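Local coordinates for CdnC (Chryseobacterium gregarium DSM 19109, PDB 7MGV), which is an ATP-grasp ligase that installs single and bicyclic omega-ester macrocycles in a multicore, ribosomally synthesised precursor peptide, at residues 234-239 and 308-313; 244-249 and 326-331. All blocks are in the same frame, centred on the assembly; numbering follows the deposited sequence.

Overall arrangement
Both interactions involve the antiparallel sheet of strands 234-241, 244-251 and 310-316, their centres 15 Å apart. The strand segments 234-239 and 244-249 are hydrogen-bonded neighbours: R237 O is 2.9 Å from F248 N. Interaction 1 reaches from strand 234-241 across strand 297-304 to the outermost strand 310-316, with E235, R237 and ADP on one face and, on the other, the apolar L236-Y310 pair beside helix 280-293 and the distant K234/D308 charges. Interaction 2 sets the ADP-side face of strand 244-251 against a connecting loop, using aromatic and aliphatic groups. Each is partly buried, with one buried residue among the four that touch, L236 and F248. W273 touches E235, R237, F248 and L327, linking the two.

Interaction 1. Residues 234-239 and 308-313; sequences KELRIT and DEYYFI. With ADP (adenosine-5'-diphosphate), chain F.
E235 OE2 has three polar partners, one in a sound bond. ADP O2' donates to E235 OE2 at 3.2 Å. The 3.5 Å bond from ADP O3' to E235 OE2 is weak. R237 NH2 forms a salt bridge to E235 OE2 at 3.3 Å, a weak hydrogen bond at 129°. The carboxylate reaches the ribose because CG stands anti to the backbone N (chi1 -171°) and the chain is extended beyond it. R237 NE forms a salt bridge with D301 OD2, which would help hold the guanidinium beside E235. From strand 310-316, I313 CG2 approaches the adenine at 4.1 Å from ADP N7. This placement, with K187, T205, Q227, K228 and I230 also bonding the nucleotide, fits the ATP-grasp fold, in which the nucleotide lies between two antiparallel sheets. Strand 297-304 lies between the segments in the sheet, so only side chains bridge it, on the face opposite ADP. L236 CD1 sits 3.5 Å from Y310 CE2, meeting the ring obliquely, the side chains crossing at about a right angle. I282 of helix 280-293 packs on Y310. K234 NZ lies 4.2 Å, beyond salt-bridge range, from D308 OD1, which instead forms a salt bridge with K233 NZ.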
ATOM      1  N   LYS A 234       4.929 -32.439   9.341  1.00 55.69           N
ATOM      2  CA  LYS A 234       5.820 -31.428   9.891  1.00 42.05           C
ATOM      3  C   LYS A 234       5.233 -30.047   9.637  1.00 47.35           C
ATOM      4  O   LYS A 234       4.500 -29.835   8.668  1.00 40.54           O
ATOM      5  CB  LYS A 234       7.229 -31.493   9.283  1.00 46.71           C
ATOM      6  CG  LYS A 234       8.015 -32.754   9.594  1.00 63.32           C
ATOM      7  CD  LYS A 234       9.503 -32.520   9.356  1.00 66.90           C
ATOM      8  CE  LYS A 234      10.276 -33.824   9.277  1.00 58.57           C
ATOM      9  NZ  LYS A 234      10.112 -34.477   7.950  1.00 59.41           N
ATOM     10  N   GLU A 235       5.575 -29.104  10.509  1.00 51.45           N
ATOM     11  CA  GLU A 235       5.290 -27.694  10.289  1.00 46.13           C
ATOM     12  C   GLU A 235       6.608 -26.938  10.226  1.00 46.76           C
ATOM     13  O   GLU A 235       7.501 -27.177  11.043  1.00 47.74           O
ATOM     14  CB  GLU A 235       4.395 -27.122  11.393  1.00 47.87           C
ATOM     15  CG  GLU A 235       3.894 -25.715  11.111  1.00 61.91           C
ATOM     16  CD  GLU A 235       2.729 -25.321  11.995  1.00 70.97           C
ATOM     17  OE1 GLU A 235       2.437 -26.061  12.958  1.00 67.07           O
ATOM     18  OE2 GLU A 235       2.103 -24.273  11.728  1.00 76.21           O
ATOM     19  N   LEU A 236       6.732 -26.026   9.260  1.00 44.43           N
ATOM     20  CA  LEU A 236       8.001 -25.370   8.970  1.00 42.24           C
ATOM     21  C   LEU A 236       7.848 -23.858   9.005  1.00 47.10           C
ATOM     22  O   LEU A 236       6.910 -23.310   8.414  1.00 44.92           O
ATOM     23  CB  LEU A 236       8.540 -25.787   7.598  1.00 34.82           C
ATOM     24  CG  LEU A 236       8.848 -27.260   7.335  1.00 44.42           C
ATOM     25  CD1 LEU A 236       9.231 -27.459   5.879  1.00 36.18           C
ATOM     26  CD2 LEU A 236       9.957 -27.741   8.245  1.00 43.05           C
ATOM     27  N   ARG A 237       8.788 -23.196   9.677  1.00 42.35           N
ATOM     28  CA  ARG A 237       8.975 -21.753   9.597  1.00 33.91           C
ATOM     29  C   ARG A 237      10.357 -21.487   9.019  1.00 46.09           C
ATOM     30  O   ARG A 237      11.359 -21.969   9.557  1.00 40.58           O
ATOM     31  CB  ARG A 237       8.851 -21.086  10.970  1.00 43.01           C
ATOM     32  CG  ARG A 237       7.564 -21.386  11.711  1.00 56.37           C
ATOM     33  CD  ARG A 237       6.504 -20.336  11.436  1.00 62.37           C
ATOM     34  NE  ARG A 237       5.159 -20.904  11.456  1.00 67.10           N
ATOM     35  CZ  ARG A 237       4.233 -20.607  12.362  1.00 80.98           C
ATOM     36  NH1 ARG A 237       4.501 -19.741  13.331  1.00 74.98           N
ATOM     37  NH2 ARG A 237       3.035 -21.174  12.300  1.00 79.32           N
ATOM     38  N   ILE A 238      10.417 -20.719   7.937  1.00 40.01           N
ATOM     39  CA  ILE A 238      11.674 -20.435   7.255  1.00 36.22           C
ATOM     40  C   ILE A 238      11.889 -18.929   7.272  1.00 41.71           C
ATOM     41  O   ILE A 238      11.131 -18.178   6.645  1.00 47.72           O
ATOM     42  CB  ILE A 238      11.687 -20.980   5.821  1.00 42.00           C
ATOM     43  CG1 ILE A 238      11.382 -22.478   5.822  1.00 35.86           C
ATOM     44  CG2 ILE A 238      13.029 -20.711   5.169  1.00 37.93           C
ATOM     45  CD1 ILE A 238      10.991 -23.026   4.468  1.00 34.27           C
ATOM     46  N   THR A 239      12.914 -18.486   7.991  1.00 38.14           N
ATOM     47  CA  THR A 239      13.322 -17.087   8.007  1.00 40.36           C
ATOM     48  C   THR A 239      14.452 -16.901   7.003  1.00 39.76           C
ATOM     49  O   THR A 239      15.476 -17.587   7.078  1.00 49.60           O
ATOM     50  CB  THR A 239      13.765 -16.654   9.404  1.00 35.14           C
ATOM     51  OG1 THR A 239      12.836 -17.149  10.378  1.00 39.26           O
ATOM     52  CG2 THR A 239      13.826 -15.137   9.497  1.00 36.29           C
ATOM     53  N   ASP A 308       5.176 -36.600   2.602  1.00 58.64           N
ATOM     54  CA  ASP A 308       6.473 -35.921   2.548  1.00 60.68           C
ATOM     55  C   ASP A 308       6.569 -34.937   1.385  1.00 55.00           C
ATOM     56  O   ASP A 308       7.651 -34.717   0.835  1.00 57.58           O
ATOM     57  CB  ASP A 308       7.625 -36.927   2.493  1.00 63.11           C
ATOM     58  CG  ASP A 308       8.031 -37.424   3.868  1.00 67.73           C
ATOM     59  OD1 ASP A 308       8.425 -36.592   4.715  1.00 56.95           O
ATOM     60  OD2 ASP A 308       7.956 -38.647   4.106  1.00 77.70           O
ATOM     61  N   GLU A 309       5.451 -34.331   0.998  1.00 46.24           N
ATOM     62  CA  GLU A 309       5.467 -33.242   0.032  1.00 51.60           C
ATOM     63  C   GLU A 309       5.336 -31.915   0.764  1.00 52.53           C
ATOM     64  O   GLU A 309       4.635 -31.814   1.776  1.00 43.71           O
ATOM     65  CB  GLU A 309       4.352 -33.389  -1.008  1.00 48.93           C
ATOM     66  CG  GLU A 309       3.106 -34.095  -0.517  1.00 63.55           C
ATOM     67  CD  GLU A 309       2.157 -34.445  -1.648  1.00 74.57           C
ATOM     68  OE1 GLU A 309       1.109 -35.066  -1.377  1.00 80.31           O
ATOM     69  OE2 GLU A 309       2.464 -34.099  -2.809  1.00 69.88           O
ATOM     70  N   TYR A 310       6.020 -30.898   0.250  1.00 47.06           N
ATOM     71  CA  TYR A 310       6.131 -29.605   0.910  1.00 43.23           C
ATOM     72  C   TYR A 310       5.089 -28.653   0.335  1.00 42.58           C
ATOM     73  O   TYR A 310       5.034 -28.449  -0.882  1.00 44.19           O
ATOM     74  CB  TYR A 310       7.540 -29.036   0.741  1.00 50.41           C
ATOM     75  CG  TYR A 310       8.588 -29.752   1.567  1.00 43.19           C
ATOM     76  CD1 TYR A 310       8.942 -31.068   1.291  1.00 51.15           C
ATOM     77  CD2 TYR A 310       9.221 -29.113   2.625  1.00 47.85           C
ATOM     78  CE1 TYR A 310       9.895 -31.725   2.047  1.00 52.57           C
ATOM     79  CE2 TYR A 310      10.178 -29.763   3.383  1.00 50.33           C
ATOM     80  CZ  TYR A 310      10.510 -31.069   3.091  1.00 46.15           C
ATOM     81  OH  TYR A 310      11.460 -31.716   3.845  1.00 46.98           O
ATOM     82  N   TYR A 311       4.269 -28.073   1.210  1.00 41.33           N
ATOM     83  CA  TYR A 311       3.204 -27.159   0.824  1.00 36.20           C
ATOM     84  C   TYR A 311       3.535 -25.767   1.341  1.00 40.56           C
ATOM     85  O   TYR A 311       3.712 -25.576   2.551  1.00 40.33           O
ATOM     86  CB  TYR A 311       1.856 -27.619   1.379  1.00 37.14           C
ATOM     87  CG  TYR A 311       1.218 -28.762   0.623  1.00 40.82           C
ATOM     88  CD1 TYR A 311       1.623 -30.073   0.836  1.00 41.84           C
ATOM     89  CD2 TYR A 311       0.201 -28.531  -0.293  1.00 43.57           C
ATOM     90  CE1 TYR A 311       1.039 -31.122   0.152  1.00 45.19           C
ATOM     91  CE2 TYR A 311      -0.390 -29.573  -0.983  1.00 44.77           C
ATOM     92  CZ  TYR A 311       0.033 -30.866  -0.756  1.00 47.79           C
ATOM     93  OH  TYR A 311      -0.550 -31.906  -1.439  1.00 48.61           O
ATOM     94  N   PHE A 312       3.628 -24.811   0.421  1.00 38.61           N
ATOM     95  CA  PHE A 312       3.728 -23.404   0.779  1.00 35.97           C
ATOM     96  C   PHE A 312       2.383 -22.916   1.297  1.00 35.55           C
ATOM     97  O   PHE A 312       1.332 -23.249   0.742  1.00 39.33           O
ATOM     98  CB  PHE A 312       4.164 -22.599  -0.451  1.00 35.85           C
ATOM     99  CG  PHE A 312       4.212 -21.112  -0.238  1.00 35.16           C
ATOM    100  CD1 PHE A 312       3.097 -20.324  -0.479  1.00 34.67           C
ATOM    101  CD2 PHE A 312       5.384 -20.497   0.168  1.00 31.05           C
ATOM    102  CE1 PHE A 312       3.144 -18.955  -0.295  1.00 27.73           C
ATOM    103  CE2 PHE A 312       5.437 -19.128   0.353  1.00 33.84           C
ATOM    104  CZ  PHE A 312       4.316 -18.355   0.120  1.00 28.75           C
ATOM    105  N   ILE A 313       2.405 -22.126   2.370  1.00 36.59           N
ATOM    106  CA  ILE A 313       1.194 -21.591   2.975  1.00 32.07           C
ATOM    107  C   ILE A 313       1.103 -20.081   2.791  1.00 35.81           C
ATOM    108  O   ILE A 313       0.110 -19.569   2.272  1.00 31.28           O
ATOM    109  CB  ILE A 313       1.107 -21.976   4.469  1.00 30.85           C
ATOM    110  CG1 ILE A 313       1.199 -23.496   4.628  1.00 30.44           C
ATOM    111  CG2 ILE A 313      -0.180 -21.449   5.084  1.00 22.41           C
ATOM    112  CD1 ILE A 313       0.163 -24.260   3.826  1.00 23.56           C
TER
HETATM  113  PB  ADP F 401      -1.659 -18.849  14.782  1.00131.70           P
HETATM  114  O1B ADP F 401      -1.109 -18.710  13.382  1.00106.18           O
HETATM  115  O2B ADP F 401      -1.874 -17.536  15.494  1.00128.67           O
HETATM  116  O3B ADP F 401      -0.990 -19.924  15.606  1.00105.59           O
HETATM  117  PA  ADP F 401      -3.860 -19.204  13.120  1.00 93.74           P
HETATM  118  O1A ADP F 401      -3.534 -17.831  12.581  1.00 89.18           O
HETATM  119  O2A ADP F 401      -5.290 -19.681  13.211  1.00 51.67           O
HETATM  120  O3A ADP F 401      -3.143 -19.422  14.543  1.00108.34           O
HETATM  121  O5' ADP F 401      -3.024 -20.273  12.265  1.00 77.83           O
HETATM  122  C5' ADP F 401      -3.594 -20.932  11.145  1.00 68.87           C
HETATM  123  C4' ADP F 401      -3.209 -22.400  11.255  1.00 65.65           C
HETATM  124  O4' ADP F 401      -3.912 -23.159  10.273  1.00 56.66           O
HETATM  125  C3' ADP F 401      -1.719 -22.615  11.037  1.00 65.97           C
HETATM  126  O3' ADP F 401      -1.131 -23.150  12.226  1.00 73.37           O
HETATM  127  C2' ADP F 401      -1.612 -23.627   9.917  1.00 53.87           C
HETATM  128  O2' ADP F 401      -0.775 -24.715  10.313  1.00 61.14           O
HETATM  129  C1' ADP F 401      -3.034 -24.107   9.673  1.00 52.56           C
HETATM  130  N9  ADP F 401      -3.305 -24.170   8.221  1.00 54.58           N
HETATM  131  C8  ADP F 401      -3.276 -23.132   7.363  1.00 47.70           C
HETATM  132  N7  ADP F 401      -3.570 -23.537   6.102  1.00 49.84           N
HETATM  133  C5  ADP F 401      -3.791 -24.864   6.148  1.00 48.55           C
HETATM  134  C6  ADP F 401      -4.147 -25.921   5.175  1.00 36.63           C
HETATM  135  N6  ADP F 401      -4.328 -25.631   3.864  1.00 40.47           N
HETATM  136  N1  ADP F 401      -4.281 -27.183   5.643  1.00 47.72           N
HETATM  137  C2  ADP F 401      -4.104 -27.486   6.943  1.00 45.73           C
HETATM  138  N3  ADP F 401      -3.781 -26.579   7.881  1.00 39.54           N
HETATM  139  C4  ADP F 401      -3.612 -25.277   7.547  1.00 49.82           C

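Interaction 2. Residues 244-249 and 326-331; sequences DVYAFE and NLTEEN
F248 brings the tip of its ring against the methyl of T328: CZ lies 4.0 Å from T328 CG2, which sits at the ring edge, close to its plane. The side chains cross at about a right angle. Further round the same ring, F248 CE1 comes within 4.3 Å of L327 CB, an oblique approach, so two consecutive loop residues share one phenyl group. Two positions earlier on the strand, Y246 projects from the same face and adds a looser touch, Y246 CD2 to T328 CG2 at 4.5 Å.

The methyl is presented to the rings because T328 CG2 is anti to its own carbonyl carbon. The hydroxyl, placed between the backbone N and the carbonyl carbon (chi1 56°), bonds D325 O and R332 N, tying the end of helix 322-325 to the start of helix 332-341. Between T328 and that second helix, E330 and N331 both adopt positive phi, which turns the chain sharply. N331 ND2 bonds D325 OD2 and makes a weak 3.2 Å bond to N326 OD1 (123°). Through the contacts of F248 and Y246, strand 244-251 of the antiparallel ATP-grasp sheet packs against the loop joining helices 322-325 and 332-341, while I333 touches both aromatic residues and the Y246 hydroxyl bonds S336.

With 138 Å² buried in all and only carbon atoms meeting between the segments, the contact is dispersive and weakly directional; the polar bonds that define the orientation of T328 lie within the loop and its flanking helices, not across to the strand.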
ATOM      1  N   ASP A 244      20.584 -15.967   3.427  1.00 43.72           N
ATOM      2  CA  ASP A 244      20.714 -16.820   4.602  1.00 46.17           C
ATOM      3  C   ASP A 244      19.352 -17.416   4.934  1.00 46.93           C
ATOM      4  O   ASP A 244      18.386 -16.680   5.168  1.00 50.03           O
ATOM      5  CB  ASP A 244      21.263 -16.032   5.791  1.00 50.34           C
ATOM      6  CG  ASP A 244      22.664 -15.506   5.544  1.00 56.17           C
ATOM      7  OD1 ASP A 244      23.218 -15.772   4.458  1.00 52.44           O
ATOM      8  OD2 ASP A 244      23.210 -14.823   6.437  1.00 62.45           O
ATOM      9  N   VAL A 245      19.279 -18.744   4.954  1.00 48.21           N
ATOM     10  CA  VAL A 245      18.034 -19.476   5.156  1.00 48.05           C
ATOM     11  C   VAL A 245      18.117 -20.197   6.494  1.00 47.82           C
ATOM     12  O   VAL A 245      19.040 -20.988   6.725  1.00 50.88           O
ATOM     13  CB  VAL A 245      17.776 -20.469   4.013  1.00 45.77           C
ATOM     14  CG1 VAL A 245      16.502 -21.254   4.270  1.00 46.00           C
ATOM     15  CG2 VAL A 245      17.709 -19.741   2.677  1.00 42.75           C
ATOM     16  N   TYR A 246      17.149 -19.936   7.371  1.00 44.63           N
ATOM     17  CA  TYR A 246      17.051 -20.595   8.669  1.00 45.01           C
ATOM     18  C   TYR A 246      15.706 -21.306   8.726  1.00 44.28           C
ATOM     19  O   TYR A 246      14.656 -20.654   8.750  1.00 51.52           O
ATOM     20  CB  TYR A 246      17.186 -19.590   9.814  1.00 42.52           C
ATOM     21  CG  TYR A 246      18.469 -18.790   9.795  1.00 48.39           C
ATOM     22  CD1 TYR A 246      18.576 -17.629   9.041  1.00 47.54           C
ATOM     23  CD2 TYR A 246      19.572 -19.194  10.538  1.00 52.45           C
ATOM     24  CE1 TYR A 246      19.747 -16.894   9.023  1.00 52.36           C
ATOM     25  CE2 TYR A 246      20.747 -18.465  10.527  1.00 54.76           C
ATOM     26  CZ  TYR A 246      20.829 -17.317   9.768  1.00 57.41           C
ATOM     27  OH  TYR A 246      21.996 -16.589   9.753  1.00 55.67           O
ATOM     28  N   ALA A 247      15.733 -22.633   8.745  1.00 39.52           N
ATOM     29  CA  ALA A 247      14.523 -23.439   8.769  1.00 43.61           C
ATOM     30  C   ALA A 247      14.326 -24.048  10.149  1.00 45.30           C
ATOM     31  O   ALA A 247      15.270 -24.566  10.752  1.00 44.82           O
ATOM     32  CB  ALA A 247      14.579 -24.546   7.715  1.00 38.07           C
ATOM     33  N   PHE A 248      13.089 -24.001  10.635  1.00 44.10           N
ATOM     34  CA  PHE A 248      12.719 -24.585  11.914  1.00 47.27           C
ATOM     35  C   PHE A 248      11.485 -25.444  11.711  1.00 47.00           C
ATOM     36  O   PHE A 248      10.607 -25.104  10.912  1.00 48.34           O
ATOM     37  CB  PHE A 248      12.448 -23.507  12.968  1.00 47.03           C
ATOM     38  CG  PHE A 248      13.593 -22.560  13.169  1.00 51.60           C
ATOM     39  CD1 PHE A 248      14.546 -22.807  14.142  1.00 51.76           C
ATOM     40  CD2 PHE A 248      13.718 -21.424  12.386  1.00 54.19           C
ATOM     41  CE1 PHE A 248      15.604 -21.938  14.331  1.00 53.80           C
ATOM     42  CE2 PHE A 248      14.773 -20.552  12.569  1.00 53.79           C
ATOM     43  CZ  PHE A 248      15.717 -20.809  13.543  1.00 52.72           C
ATOM     44  N   GLU A 249      11.417 -26.553  12.441  1.00 51.27           N
ATOM     45  CA  GLU A 249      10.353 -27.522  12.258  1.00 53.50           C
ATOM     46  C   GLU A 249       9.758 -27.934  13.596  1.00 54.77           C
ATOM     47  O   GLU A 249      10.432 -27.935  14.632  1.00 60.37           O
ATOM     48  CB  GLU A 249      10.849 -28.770  11.508  1.00 52.24           C
ATOM     49  CG  GLU A 249      11.514 -29.820  12.383  1.00 58.76           C
ATOM     50  CD  GLU A 249      11.963 -31.036  11.595  1.00 67.76           C
ATOM     51  OE1 GLU A 249      12.143 -30.917  10.364  1.00 63.24           O
ATOM     52  OE2 GLU A 249      12.138 -32.111  12.206  1.00 71.17           O
ATOM     53  N   ASN A 326      16.371 -16.959  19.101  1.00 61.74           N
ATOM     54  CA  ASN A 326      16.876 -17.424  20.386  1.00 60.87           C
ATOM     55  C   ASN A 326      17.141 -18.924  20.405  1.00 66.22           C
ATOM     56  O   ASN A 326      17.763 -19.413  21.354  1.00 67.97           O
ATOM     57  CB  ASN A 326      15.894 -17.058  21.501  1.00 61.01           C
ATOM     58  CG  ASN A 326      15.995 -15.602  21.912  1.00 69.10           C
ATOM     59  OD1 ASN A 326      17.059 -14.991  21.815  1.00 79.03           O
ATOM     60  ND2 ASN A 326      14.885 -15.039  22.375  1.00 62.75           N
ATOM     61  N   LEU A 327      16.686 -19.658  19.394  1.00 70.04           N
ATOM     62  CA  LEU A 327      16.980 -21.077  19.263  1.00 64.52           C
ATOM     63  C   LEU A 327      18.236 -21.341  18.445  1.00 68.35           C
ATOM     64  O   LEU A 327      18.655 -22.497  18.332  1.00 74.42           O
ATOM     65  CB  LEU A 327      15.788 -21.812  18.638  1.00 59.09           C
ATOM     66  CG  LEU A 327      14.395 -21.379  19.103  1.00 67.92           C
ATOM     67  CD1 LEU A 327      13.323 -22.247  18.463  1.00 61.85           C
ATOM     68  CD2 LEU A 327      14.286 -21.425  20.623  1.00 72.36           C
ATOM     69  N   THR A 328      18.836 -20.303  17.870  1.00 64.84           N
ATOM     70  CA  THR A 328      20.142 -20.407  17.244  1.00 67.21           C
ATOM     71  C   THR A 328      21.234 -20.150  18.280  1.00 71.46           C
ATOM     72  O   THR A 328      20.968 -19.770  19.422  1.00 63.81           O
ATOM     73  CB  THR A 328      20.270 -19.418  16.086  1.00 62.19           C
ATOM     74  OG1 THR A 328      20.008 -18.090  16.557  1.00 66.15           O
ATOM     75  CG2 THR A 328      19.283 -19.761  14.981  1.00 59.50           C
ATOM     76  N   GLU A 329      22.481 -20.361  17.866  1.00 80.26           N
ATOM     77  CA  GLU A 329      23.630 -20.136  18.737  1.00 88.51           C
ATOM     78  C   GLU A 329      24.051 -18.675  18.615  1.00 76.01           C
ATOM     79  O   GLU A 329      24.532 -18.246  17.561  1.00 69.24           O
ATOM     80  CB  GLU A 329      24.779 -21.074  18.382  1.00 83.46           C
ATOM     81  CG  GLU A 329      25.981 -20.935  19.306  1.00 91.94           C
ATOM     82  CD  GLU A 329      27.297 -20.865  18.558  1.00104.75           C
ATOM     83  OE1 GLU A 329      28.239 -21.594  18.936  1.00106.74           O
ATOM     84  OE2 GLU A 329      27.392 -20.082  17.589  1.00107.38           O
ATOM     85  N   GLU A 330      23.858 -17.915  19.695  1.00 78.51           N
ATOM     86  CA  GLU A 330      24.249 -16.505  19.762  1.00 82.74           C
ATOM     87  C   GLU A 330      23.582 -15.677  18.663  1.00 80.78           C
ATOM     88  O   GLU A 330      24.211 -14.819  18.040  1.00 77.68           O
ATOM     89  CB  GLU A 330      25.771 -16.349  19.718  1.00 80.54           C
ATOM     90  CG  GLU A 330      26.496 -17.062  20.849  1.00 88.58           C
ATOM     91  CD  GLU A 330      26.965 -16.112  21.936  1.00 97.98           C
ATOM     92  OE1 GLU A 330      26.131 -15.710  22.775  1.00 95.66           O
ATOM     93  OE2 GLU A 330      28.165 -15.771  21.952  1.00108.21           O
ATOM     94  N   ASN A 331      22.295 -15.945  18.424  1.00 71.78           N
ATOM     95  CA  ASN A 331      21.425 -15.097  17.608  1.00 66.92           C
ATOM     96  C   ASN A 331      21.977 -14.927  16.188  1.00 63.56           C
ATOM     97  O   ASN A 331      22.376 -13.843  15.761  1.00 59.23           O
ATOM     98  CB  ASN A 331      21.213 -13.740  18.289  1.00 70.09           C
ATOM     99  CG  ASN A 331      20.914 -13.874  19.767  1.00 71.23           C
ATOM    100  OD1 ASN A 331      21.809 -13.763  20.605  1.00 72.98           O
ATOM    101  ND2 ASN A 331      19.652 -14.121  20.095  1.00 70.21           N
TER